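Local atomic coordinates of exodeoxyribonuclease III (Archaeoglobus fulgidus, PDB entry 2VOA), a protein that acts as an AP endonuclease on abasic sites in DNA, probably with the help of magnesium or manganese ions. Residues 81-87 with 123-127; 131-137 with 179-184; 217-221 with 248-253. The protein carries 1 engineered substitution. One frame throughout, in Å; residues are numbered along the deposited sequence.

How the contacts relate
The three contacts follow one another along the chain, each closing before the next opens, and show how a DNase I-like α/β-sandwich is held together from surface to core. Contacts 1 and 2, with centres about 15 Å apart, share helix 115-134. They touch through the D82–K133 salt bridge and through I179, which packs on L124 and L127. Contact 3 lies between the two β-sheets, its centre about 22 Å from that of contact 1 and about 19 Å from that of contact 2. It meets contact 2 where L180 and F184 pack on L221. A continuous path of packing thus runs from an outer loop, through the helical layer, to the sheet interface bearing the predicted active-site residue H248.

Contact 1: 81-87 with 123-127; sequences LDSEPKD and WLERL
Residues 123-127 form a turn of regular α-helix in the middle of helix 115-134, with L127 N bonded to W123 O at 2.8 Å. Residues 81-87 form an irregular loop facing it. The loop is closed on itself by a hydrogen bond from L81 N to K86 O (2.7 Å), is bent by a cis peptide bond before P85, and ends with D87 at positive phi and psi (51°/58°). The segments come closest in backbone at L81 and L127, whose CA atoms are 7.2 Å apart.

R126 (chi1 m, chi2 t, chi3 m) extends from the helix into the loop. Its NH1 and NH2 both donate to P85 O, each at 2.9 Å; NH1 also reaches S83 OG at 3.2 Å and makes a weak bond to S83 O at 2.8 Å. One arginine thus meets two carbonyl oxygens and a hydroxyl of a loop that has no regular structure of its own. Here the loop joins the antiparallel strands 77-79 and 91-96, and the helix belongs to the β-α-β crossover between the parallel strands 99-105 and 141-144.

L81 (m, t) lies between the side chains of R126 and W123. Its CD1 lies 3.6 Å from R126 CZ, against the guanidinium face opposite P85 CD, and makes a CH-pi contact 3.7 Å from the centroid of the five-membered ring of W123. L81 CD2 approaches L127 CD1 at 4.0 Å. At the ring edge, W123 NE1 donates to D87 OD2 at 2.8 Å; this carboxylate oxygen is also hydrogen-bonded to Y119 OH, while R126 NH2, 3.8 Å from D87 OD2, adds a long salt bridge.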
loop_
_atom_site.group_PDB
_atom_site.type_symbol
_atom_site.label_atom_id
_atom_site.label_comp_id
_atom_site.label_asym_id
_atom_site.label_seq_id
_atom_site.Cartn_x
_atom_site.Cartn_y
_atom_site.Cartn_z
ATOM N N LEU A 81 9.212 4.323 31.569
ATOM C CA LEU A 81 9.343 5.051 32.823
ATOM C C LEU A 81 9.796 4.095 33.931
ATOM O O LEU A 81 9.726 2.876 33.760
ATOM C CB LEU A 81 8.008 5.721 33.171
ATOM C CG LEU A 81 7.640 6.931 32.287
ATOM C CD1 LEU A 81 6.167 7.305 32.493
ATOM C CD2 LEU A 81 8.547 8.133 32.599
ATOM N N ASP A 82 10.278 4.641 35.047
ATOM C CA ASP A 82 10.757 3.803 36.161
ATOM C C ASP A 82 9.679 3.490 37.218
ATOM O O ASP A 82 9.986 3.103 38.357
ATOM C CB ASP A 82 12.008 4.418 36.794
ATOM C CG ASP A 82 11.761 5.800 37.372
ATOM O OD1 ASP A 82 10.800 6.490 36.960
ATOM O OD2 ASP A 82 12.552 6.215 38.242
ATOM N N SER A 83 8.416 3.630 36.826
ATOM C CA SER A 83 7.276 3.248 37.664
ATOM C C SER A 83 6.145 2.687 36.792
ATOM O O SER A 83 6.121 2.911 35.585
ATOM C CB SER A 83 6.770 4.451 38.468
ATOM O OG SER A 83 6.319 5.471 37.603
ATOM N N GLU A 84 5.217 1.977 37.427
ATOM C CA GLU A 84 4.122 1.277 36.757
ATOM C C GLU A 84 2.966 2.227 36.397
ATOM O O GLU A 84 2.587 3.069 37.218
ATOM C CB GLU A 84 3.636 0.146 37.679
ATOM C CG GLU A 84 3.349 -1.162 36.974
ATOM C CD GLU A 84 4.513 -1.634 36.113
ATOM O OE1 GLU A 84 4.354 -1.670 34.866
ATOM O OE2 GLU A 84 5.600 -1.946 36.674
ATOM N N PRO A 85 2.408 2.124 35.165
ATOM C CA PRO A 85 2.808 1.305 34.006
ATOM C C PRO A 85 4.069 1.856 33.354
ATOM O O PRO A 85 4.147 3.057 33.057
ATOM C CB PRO A 85 1.630 1.440 33.028
ATOM C CG PRO A 85 0.527 2.122 33.808
ATOM C CD PRO A 85 1.198 2.911 34.878
ATOM N N LYS A 86 5.050 0.984 33.138
ATOM C CA LYS A 86 6.333 1.436 32.602
ATOM C C LYS A 86 6.234 2.016 31.202
ATOM O O LYS A 86 7.012 2.910 30.865
ATOM C CB LYS A 86 7.367 0.310 32.603
ATOM C CG LYS A 86 7.999 0.009 33.967
ATOM C CD LYS A 86 9.172 -1.006 33.841
ATOM C CE LYS A 86 10.269 -0.624 32.826
ATOM N NZ LYS A 86 11.044 0.659 33.121
ATOM N N ASP A 87 5.296 1.500 30.402
ATOM C CA ASP A 87 5.104 1.922 29.017
ATOM C C ASP A 87 6.419 1.890 28.233
ATOM O O ASP A 87 6.876 2.902 27.677
ATOM C CB ASP A 87 4.459 3.308 28.930
ATOM C CG ASP A 87 3.023 3.317 29.431
ATOM O OD1 ASP A 87 2.356 2.246 29.496
ATOM O OD2 ASP A 87 2.552 4.410 29.786
ATOM N N TRP A 123 1.051 10.841 33.039
ATOM C CA TRP A 123 2.291 10.444 32.343
ATOM C C TRP A 123 3.278 11.604 32.339
ATOM O O TRP A 123 4.456 11.430 32.656
ATOM C CB TRP A 123 1.990 10.054 30.898
ATOM C CG TRP A 123 2.897 8.971 30.331
ATOM C CD1 TRP A 123 2.705 7.620 30.437
ATOM C CD2 TRP A 123 4.124 9.145 29.595
ATOM N NE1 TRP A 123 3.720 6.941 29.801
ATOM C CE2 TRP A 123 4.604 7.845 29.271
ATOM C CE3 TRP A 123 4.858 10.269 29.167
ATOM C CZ2 TRP A 123 5.797 7.635 28.534
ATOM C CZ3 TRP A 123 6.035 10.062 28.426
ATOM C CH2 TRP A 123 6.492 8.755 28.121
ATOM N N LEU A 124 2.767 12.804 32.038
ATOM C CA LEU A 124 3.604 14.012 32.074
ATOM C C LEU A 124 4.115 14.319 33.491
ATOM O O LEU A 124 5.260 14.750 33.652
ATOM C CB LEU A 124 2.862 15.219 31.478
ATOM C CG LEU A 124 2.689 15.169 29.946
ATOM C CD1 LEU A 124 1.702 16.267 29.555
ATOM C CD2 LEU A 124 4.051 15.298 29.190
ATOM N N GLU A 125 3.315 14.036 34.515
ATOM C CA GLU A 125 3.775 14.217 35.892
ATOM C C GLU A 125 4.866 13.175 36.229
ATOM O O GLU A 125 5.895 13.484 36.844
ATOM C CB GLU A 125 2.602 14.106 36.874
ATOM C CG GLU A 125 2.995 14.078 38.360
ATOM C CD GLU A 125 3.493 15.419 38.903
ATOM O OE1 GLU A 125 3.822 15.478 40.122
ATOM O OE2 GLU A 125 3.527 16.425 38.142
ATOM N N ARG A 126 4.632 11.932 35.830
ATOM C CA ARG A 126 5.636 10.883 36.043
ATOM C C ARG A 126 6.925 11.220 35.304
ATOM O O ARG A 126 8.013 11.060 35.863
ATOM C CB ARG A 126 5.089 9.519 35.623
ATOM C CG ARG A 126 3.977 9.006 36.540
ATOM C CD ARG A 126 3.841 7.502 36.391
ATOM N NE ARG A 126 3.261 7.098 35.112
ATOM C CZ ARG A 126 3.548 5.949 34.496
ATOM N NH1 ARG A 126 4.425 5.113 35.031
ATOM N NH2 ARG A 126 2.971 5.637 33.351
ATOM N N LEU A 127 6.791 11.740 34.082
ATOM C CA LEU A 127 7.959 12.075 33.259
ATOM C C LEU A 127 8.753 13.189 33.927
ATOM O O LEU A 127 9.991 13.174 33.923
ATOM C CB LEU A 127 7.522 12.489 31.850
ATOM C CG LEU A 127 8.677 12.793 30.900
ATOM C CD1 LEU A 127 9.592 11.585 30.782
ATOM C CD2 LEU A 127 8.127 13.155 29.527
#

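Contact 2: 131-137 with 179-184; sequences LQKTVDF and ILELGF
This is an apolar contact between the C-terminal ends of two helices, 115-134 and 170-180, and the chain that leaves each of them. Residues 131-134 are helical and V135 is the first to depart (phi/psi -93°/131°). In the other segment G183 leaves helical angles with positive phi (127°/30°), angles that by themselves call for glycine, because a CB would collide with the carbonyl oxygen of L182; at this position it would also come too near F137 CD2. F184 N still bonds back to L180 O at 3.0 Å. The closest CA pairs are L131–I179 (7.9 Å), Q132–L182 (6.9 Å) and F137–G183 (6.8 Å).

In the DNase I-like sandwich these helices lie side by side on one sheet, and the contact reaches that sheet through W143 of strand 141-144, against which L131 and I179 pack and with which F184 forms an edge-to-face pair. F137 (chi1 m) turns its ring edge to the face of F184 (chi1 m) in a T-shaped pair, with centroids 5.0 Å apart and planes at 69°; F137 CZ is 3.6 Å from F184 CE1. L182 (m, t) sits beside them, its CB 3.6 Å from F137 CZ and its carbonyl O over the F137 face, 3.5 Å from CE2. Deeper in, L131 (m, t) places CD1 3.7 Å from I179 CG2 and 4.1 Å from F184 CE1, while V135 CG2 meets the edge of the F184 ring at CZ, 4.2 Å away.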
loop_
_atom_site.group_PDB
_atom_site.type_symbol
_atom_site.label_atom_id
_atom_site.label_comp_id
_atom_site.label_asym_id
_atom_site.label_seq_id
_atom_site.Cartn_x
_atom_site.Cartn_y
_atom_site.Cartn_z
ATOM N N LEU A 131 12.695 12.594 34.846
ATOM C CA LEU A 131 13.777 13.437 34.314
ATOM C C LEU A 131 14.469 14.255 35.397
ATOM O O LEU A 131 15.682 14.413 35.364
ATOM C CB LEU A 131 13.249 14.347 33.222
ATOM C CG LEU A 131 12.724 13.556 32.013
ATOM C CD1 LEU A 131 11.998 14.525 31.088
ATOM C CD2 LEU A 131 13.819 12.760 31.280
ATOM N N GLN A 132 13.705 14.765 36.363
ATOM C CA GLN A 132 14.297 15.462 37.509
ATOM C C GLN A 132 15.308 14.563 38.238
ATOM O O GLN A 132 16.365 15.030 38.699
ATOM C CB GLN A 132 13.196 15.901 38.481
ATOM C CG GLN A 132 13.691 16.727 39.643
ATOM C CD GLN A 132 12.570 17.116 40.577
ATOM O OE1 GLN A 132 11.755 16.273 40.989
ATOM N NE2 GLN A 132 12.534 18.391 40.948
ATOM N N LYS A 133 14.981 13.273 38.337
ATOM C CA LYS A 133 15.778 12.305 39.084
ATOM C C LYS A 133 17.027 11.859 38.325
ATOM O O LYS A 133 18.075 11.597 38.936
ATOM C CB LYS A 133 14.892 11.099 39.447
ATOM C CG LYS A 133 15.615 9.841 39.861
ATOM C CD LYS A 133 14.620 8.785 40.299
ATOM C CE LYS A 133 15.067 7.406 39.860
ATOM N NZ LYS A 133 14.067 6.368 40.257
ATOM N N THR A 134 16.906 11.782 37.000
ATOM C CA THR A 134 17.891 11.072 36.177
ATOM C C THR A 134 18.714 11.926 35.200
ATOM O O THR A 134 19.727 11.440 34.677
ATOM C CB THR A 134 17.231 9.952 35.373
ATOM O OG1 THR A 134 16.323 10.515 34.423
ATOM C CG2 THR A 134 16.498 8.951 36.301
ATOM N N VAL A 135 18.285 13.161 34.941
ATOM C CA VAL A 135 19.014 14.031 33.997
ATOM C C VAL A 135 20.045 14.944 34.677
ATOM O O VAL A 135 19.739 15.633 35.662
ATOM C CB VAL A 135 18.061 14.880 33.130
ATOM C CG1 VAL A 135 18.857 15.916 32.311
ATOM C CG2 VAL A 135 17.258 13.991 32.196
ATOM N N ASP A 136 21.259 14.956 34.135
ATOM C CA ASP A 136 22.291 15.858 34.638
ATOM C C ASP A 136 22.233 17.095 33.755
ATOM O O ASP A 136 22.591 17.030 32.580
ATOM C CB ASP A 136 23.668 15.184 34.583
ATOM C CG ASP A 136 24.792 16.108 35.015
ATOM O OD1 ASP A 136 24.524 17.279 35.360
ATOM O OD2 ASP A 136 25.955 15.642 35.051
ATOM N N PHE A 137 21.774 18.212 34.323
ATOM C CA PHE A 137 21.562 19.423 33.523
ATOM C C PHE A 137 22.847 20.201 33.224
ATOM O O PHE A 137 22.823 21.145 32.442
ATOM C CB PHE A 137 20.468 20.309 34.138
ATOM C CG PHE A 137 19.089 19.759 33.925
ATOM C CD1 PHE A 137 18.555 18.812 34.798
ATOM C CD2 PHE A 137 18.351 20.145 32.808
ATOM C CE1 PHE A 137 17.284 18.286 34.571
ATOM C CE2 PHE A 137 17.105 19.617 32.572
ATOM C CZ PHE A 137 16.561 18.690 33.450
ATOM N N ILE A 179 7.911 20.432 33.024
ATOM C CA ILE A 179 9.123 19.669 32.704
ATOM C C ILE A 179 10.169 20.579 32.066
ATOM O O ILE A 179 11.337 20.527 32.435
ATOM C CB ILE A 179 8.847 18.483 31.764
ATOM C CG1 ILE A 179 7.649 17.631 32.274
ATOM C CG2 ILE A 179 10.104 17.611 31.647
ATOM C CD1 ILE A 179 7.193 16.471 31.302
ATOM N N LEU A 180 9.763 21.416 31.118
ATOM C CA LEU A 180 10.717 22.364 30.506
ATOM C C LEU A 180 11.450 23.203 31.560
ATOM O O LEU A 180 12.631 23.522 31.411
ATOM C CB LEU A 180 9.991 23.310 29.538
ATOM C CG LEU A 180 9.362 22.683 28.287
ATOM C CD1 LEU A 180 9.017 23.782 27.260
ATOM C CD2 LEU A 180 10.240 21.640 27.676
ATOM N N GLU A 181 10.728 23.567 32.621
ATOM C CA GLU A 181 11.267 24.428 33.675
ATOM C C GLU A 181 12.431 23.785 34.438
ATOM O O GLU A 181 13.147 24.468 35.185
ATOM C CB GLU A 181 10.162 24.823 34.656
ATOM C CG GLU A 181 9.240 25.918 34.163
ATOM C CD GLU A 181 8.064 26.164 35.129
ATOM O OE1 GLU A 181 8.040 25.584 36.246
ATOM O OE2 GLU A 181 7.151 26.936 34.761
ATOM N N LEU A 182 12.598 22.476 34.279
ATOM C CA LEU A 182 13.738 21.764 34.869
ATOM C C LEU A 182 15.062 22.240 34.261
ATOM O O LEU A 182 16.138 22.096 34.878
ATOM C CB LEU A 182 13.604 20.254 34.671
ATOM C CG LEU A 182 12.570 19.510 35.516
ATOM C CD1 LEU A 182 12.544 18.045 35.090
ATOM C CD2 LEU A 182 12.886 19.618 37.000
ATOM N N GLY A 183 14.970 22.786 33.053
ATOM C CA GLY A 183 16.132 23.354 32.370
ATOM C C GLY A 183 16.300 22.793 30.984
ATOM O O GLY A 183 17.434 22.658 30.483
ATOM N N PHE A 184 15.193 22.422 30.350
ATOM C CA PHE A 184 15.245 22.041 28.953
ATOM C C PHE A 184 14.987 23.249 28.077
ATOM O O PHE A 184 14.129 24.097 28.397
ATOM C CB PHE A 184 14.244 20.949 28.649
ATOM C CG PHE A 184 14.632 19.612 29.188
ATOM C CD1 PHE A 184 13.977 19.094 30.312
ATOM C CD2 PHE A 184 15.648 18.865 28.579
ATOM C CE1 PHE A 184 14.328 17.842 30.810
ATOM C CE2 PHE A 184 16.010 17.606 29.072
ATOM C CZ PHE A 184 15.342 17.096 30.179
#

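Contact 3: 217-221 with 248-253; sequences GDAIL and HLPLVA. Engineered in segment 217-221: G217 (natural residue Val).
Two strands from different sheets face each other across the core of the DNase I-like β-sandwich. Axes of 218-221 and 251-253 approach to 7.6 Å and run in nearly the same direction, crossing at -15°; the nearest CA pairs are A219–L251 (7.2 Å) and I220–A253 (7.3 Å). D218 and I220 direct CA-to-CB toward the opposing strand, A219 away. G217, an engineered replacement of valine, precedes them.

The second segment opens with H248 (chi1 m), predicted to be a proton acceptor and magnesium ligand. Its ND1 donates to D218 OD1 at 2.9 Å, in the plane of the ring, a His-carboxylate pair consistent with the catalytic importance predicted for D218. T199 OG1 also bonds to D218 OD1. From here the backbone continues extended through L249 and P250 into the strand. L251 (t, p) inserts CD2 against the opposing backbone, 3.7 Å from both D218 O and A219 CA, and 4.1 Å from I220 CG1. V252 points away and its side chain touches Y234 and K3 of its own sheet. A253 turns inward again, where I220 (m, t) brings CD1 to 3.8 Å from A253 CB and 3.5 Å from L251 O.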
loop_
_atom_site.group_PDB
_atom_site.type_symbol
_atom_site.label_atom_id
_atom_site.label_comp_id
_atom_site.label_asym_id
_atom_site.label_seq_id
_atom_site.Cartn_x
_atom_site.Cartn_y
_atom_site.Cartn_z
ATOM N N GLY A 217 3.716 19.672 17.709
ATOM C CA GLY A 217 3.717 18.902 18.967
ATOM C C GLY A 217 4.958 18.029 19.170
ATOM O O GLY A 217 5.063 17.319 20.190
ATOM N N ASP A 218 5.871 18.061 18.205
ATOM C CA ASP A 218 7.159 17.344 18.244
ATOM C C ASP A 218 8.245 18.336 18.694
ATOM O O ASP A 218 8.204 19.518 18.342
ATOM C CB ASP A 218 7.515 16.775 16.864
ATOM C CG ASP A 218 6.455 15.850 16.328
ATOM O OD1 ASP A 218 5.586 16.307 15.544
ATOM O OD2 ASP A 218 6.499 14.664 16.715
ATOM N N ALA A 219 9.236 17.868 19.462
ATOM C CA ALA A 219 10.229 18.806 20.004
ATOM C C ALA A 219 11.585 18.118 20.209
ATOM O O ALA A 219 11.652 16.885 20.396
ATOM C CB ALA A 219 9.738 19.466 21.322
ATOM N N ILE A 220 12.634 18.941 20.156
ATOM C CA ILE A 220 13.957 18.550 20.606
ATOM C C ILE A 220 14.328 19.496 21.748
ATOM O O ILE A 220 14.499 20.697 21.535
ATOM C CB ILE A 220 15.005 18.653 19.476
ATOM C CG1 ILE A 220 14.668 17.643 18.356
ATOM C CG2 ILE A 220 16.431 18.425 20.041
ATOM C CD1 ILE A 220 15.460 17.885 17.055
ATOM N N LEU A 221 14.429 18.943 22.959
ATOM C CA LEU A 221 14.712 19.742 24.148
ATOM C C LEU A 221 16.119 19.428 24.602
ATOM O O LEU A 221 16.449 18.265 24.801
ATOM C CB LEU A 221 13.719 19.421 25.268
ATOM C CG LEU A 221 12.216 19.711 25.109
ATOM C CD1 LEU A 221 11.950 20.980 24.329
ATOM C CD2 LEU A 221 11.511 18.599 24.456
ATOM N N HIS A 248 3.565 13.251 10.070
ATOM C CA HIS A 248 4.546 14.148 10.705
ATOM C C HIS A 248 5.735 14.461 9.781
ATOM O O HIS A 248 6.020 13.690 8.846
ATOM C CB HIS A 248 5.061 13.530 12.012
ATOM C CG HIS A 248 4.031 13.467 13.086
ATOM N ND1 HIS A 248 4.110 14.234 14.235
ATOM C CD2 HIS A 248 2.929 12.699 13.216
ATOM C CE1 HIS A 248 3.069 13.969 15.001
ATOM N NE2 HIS A 248 2.330 13.052 14.406
ATOM N N LEU A 249 6.432 15.565 10.084
ATOM C CA LEU A 249 7.704 15.947 9.450
ATOM C C LEU A 249 8.876 15.639 10.413
ATOM O O LEU A 249 8.708 15.763 11.639
ATOM C CB LEU A 249 7.739 17.474 9.227
ATOM C CG LEU A 249 6.942 18.173 8.134
ATOM C CD1 LEU A 249 5.440 18.095 8.391
ATOM C CD2 LEU A 249 7.386 19.616 8.050
ATOM N N PRO A 250 10.072 15.278 9.883
ATOM C CA PRO A 250 11.230 15.269 10.788
ATOM C C PRO A 250 11.536 16.670 11.325
ATOM O O PRO A 250 11.386 17.678 10.598
ATOM C CB PRO A 250 12.401 14.834 9.872
ATOM C CG PRO A 250 11.756 14.072 8.794
ATOM C CD PRO A 250 10.468 14.842 8.529
ATOM N N LEU A 251 11.964 16.725 12.579
ATOM C CA LEU A 251 12.446 17.953 13.184
ATOM C C LEU A 251 13.942 17.711 13.434
ATOM O O LEU A 251 14.309 16.655 13.979
ATOM C CB LEU A 251 11.684 18.262 14.485
ATOM C CG LEU A 251 12.102 19.540 15.217
ATOM C CD1 LEU A 251 11.758 20.781 14.379
ATOM C CD2 LEU A 251 11.448 19.584 16.622
ATOM N N VAL A 252 14.779 18.649 12.977
ATOM C CA VAL A 252 16.247 18.482 12.944
ATOM C C VAL A 252 16.898 19.598 13.757
ATOM O O VAL A 252 16.490 20.761 13.641
ATOM C CB VAL A 252 16.798 18.529 11.485
ATOM C CG1 VAL A 252 18.310 18.225 11.443
ATOM C CG2 VAL A 252 16.026 17.554 10.576
ATOM N N ALA A 253 17.879 19.256 14.593
ATOM C CA ALA A 253 18.682 20.277 15.284
ATOM C C ALA A 253 20.155 19.997 15.042
ATOM O O ALA A 253 20.571 18.824 14.978
ATOM C CB ALA A 253 18.399 20.246 16.795
#